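Local coordinates for malate dehydrogenase (Pyrococcus horikoshii, PDB 1V9N) that catalyses the NAD-dependent interconversion of (S)-malate and oxaloacetate, working as a homodimer of the LDH2/MDH2 oxidoreductase family, at the interface of chains A and B. Coordinates in Å, arbitrary orientation; residue numbers count along the deposited sequence, not the author numbering. Chains: chain A/B, Malate dehydrogenase.

The interface of chains A and B. Residues chain A 181, 303, 307, 321-322; chain B 246-247, 250, 254.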
# COMPACT_ATOMS: atom_id res chain seq x y z
N PHE A 181 -2.66 13.21 -9.64
CA PHE A 181 -1.52 12.50 -9.11
C PHE A 181 -1.93 11.06 -9.43
O PHE A 181 -3.10 10.71 -9.26
CB PHE A 181 -1.43 12.68 -7.60
CG PHE A 181 -0.54 11.69 -6.92
CD1 PHE A 181 0.83 11.94 -6.81
CD2 PHE A 181 -1.06 10.50 -6.42
CE1 PHE A 181 1.67 11.00 -6.19
CE2 PHE A 181 -0.23 9.56 -5.82
CZ PHE A 181 1.13 9.81 -5.70
N MSE A 303 2.63 20.52 -2.39
CA MSE A 303 3.51 19.45 -1.93
C MSE A 303 4.29 18.91 -3.13
O MSE A 303 5.50 18.70 -3.04
CB MSE A 303 2.69 18.31 -1.31
CG MSE A 303 3.50 17.06 -0.99
SE MSE A 303 2.45 15.58 -0.29
CE MSE A 303 1.83 14.81 -1.96
N ILE A 307 8.32 18.99 -3.72
CA ILE A 307 9.08 17.74 -3.85
C ILE A 307 9.93 17.80 -5.12
O ILE A 307 11.11 17.47 -5.10
CB ILE A 307 8.14 16.51 -3.94
CG1 ILE A 307 7.40 16.31 -2.62
CG2 ILE A 307 8.95 15.26 -4.29
CD1 ILE A 307 6.46 15.11 -2.63
N ILE A 321 6.92 13.20 -10.37
CA ILE A 321 5.82 12.93 -9.45
C ILE A 321 5.10 11.78 -10.13
O ILE A 321 5.04 11.71 -11.36
CB ILE A 321 4.87 14.14 -9.27
CG1 ILE A 321 3.86 13.84 -8.16
CG2 ILE A 321 4.12 14.42 -10.57
CD1 ILE A 321 4.50 13.56 -6.82
N HIS A 322 4.55 10.86 -9.35
CA HIS A 322 3.87 9.71 -9.94
C HIS A 322 2.75 10.06 -10.89
O HIS A 322 1.83 10.81 -10.56
CB HIS A 322 3.40 8.79 -8.82
CG HIS A 322 4.51 8.36 -7.92
ND1 HIS A 322 5.12 9.23 -7.04
CD2 HIS A 322 5.21 7.20 -7.84
CE1 HIS A 322 6.14 8.62 -6.46
NE2 HIS A 322 6.21 7.39 -6.93
N TYR B 246 8.69 5.24 -2.92
CA TYR B 246 8.51 6.69 -2.88
C TYR B 246 7.03 7.03 -3.07
O TYR B 246 6.49 7.92 -2.42
CB TYR B 246 9.42 7.31 -3.96
CG TYR B 246 9.10 8.69 -4.51
CD1 TYR B 246 8.56 9.70 -3.72
CD2 TYR B 246 9.41 8.99 -5.84
CE1 TYR B 246 8.34 10.99 -4.24
CE2 TYR B 246 9.20 10.25 -6.36
CZ TYR B 246 8.66 11.25 -5.58
OH TYR B 246 8.46 12.49 -6.14
N GLY B 247 6.37 6.29 -3.96
CA GLY B 247 4.96 6.53 -4.20
C GLY B 247 4.11 6.13 -3.00
O GLY B 247 3.18 6.83 -2.63
N LEU B 250 4.01 8.71 -0.44
CA LEU B 250 3.11 9.80 -0.80
C LEU B 250 1.65 9.42 -0.57
O LEU B 250 0.84 10.25 -0.16
CB LEU B 250 3.32 10.21 -2.26
CG LEU B 250 4.68 10.79 -2.62
CD1 LEU B 250 4.61 11.38 -4.03
CD2 LEU B 250 5.08 11.88 -1.62
N ILE B 254 -0.94 11.64 1.46
CA ILE B 254 -2.14 12.13 0.80
C ILE B 254 -3.37 11.72 1.60
O ILE B 254 -4.27 12.52 1.83
CB ILE B 254 -2.23 11.58 -0.64
CG1 ILE B 254 -1.12 12.20 -1.50
CG2 ILE B 254 -3.60 11.88 -1.25
CD1 ILE B 254 -1.00 11.60 -2.90
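One face of helix 242-258 of chain B, carrying B:Tyr246 and B:Gly247 on one turn and B:Leu250 and B:Ile254 on the next two, packs against three pieces of chain A: strand 181-185, helix 293-308 and the loop holding A:Ile321 and A:His322. Near the N-terminal end of the helix, A:His322 drives its imidazole edge into the phenol face of B:Tyr246. A:His322 CE1 stands 3.3 Å above the middle of the B:Tyr246 ring and the two planes meet at 64°, an edge-to-face pair. The same imidazole receives CA of B:Gly247 over one face, displaced toward its rim; with no side chain at the glycine, the ring can lie close to the helix backbone. B:Gly247 N lies 3.2 Å from NE2 of A:His322 but well above the imidazole plane, steeply tilted from it, so the pair is at most a weak hydrogen bond and fits better with the backbone stacking over the ring. B:Tyr246 has its CG anti to the backbone N (chi1 157°), which sends the phenol along the interface until its OH touches the CG2 branch of A:Ile307 at 3.4 Å. Were B:Tyr246 replaced by an alanine, the A:His322 edge would probably lose its aromatic partner and a gap would open beside A:Ile307, with the imidazole likely to turn more freely. One turn on, B:Leu250, with the most hidden surface of the group at 58 Å², splits its methyls: CD1 lies 3.5 Å from A:Ile321 CD1 and also meets CE1 of A:Phe181, while CD2 meets A:Ile307 CD1 tip to tip at 3.7 Å. A:Ile321 CD1 in turn abuts the in-plane edge of the phenyl group. Further along, B:Ile254 lays CD1 over one face of A:Phe181, 3.7 Å from the ring centroid. Selenomethionine A:Met303, bent at chi3 (84°), brings CE to 4.0 Å from B:Ile254 CG1. Repeated by the two-fold axis, this largely apolar seam contributes to holding the homodimer together.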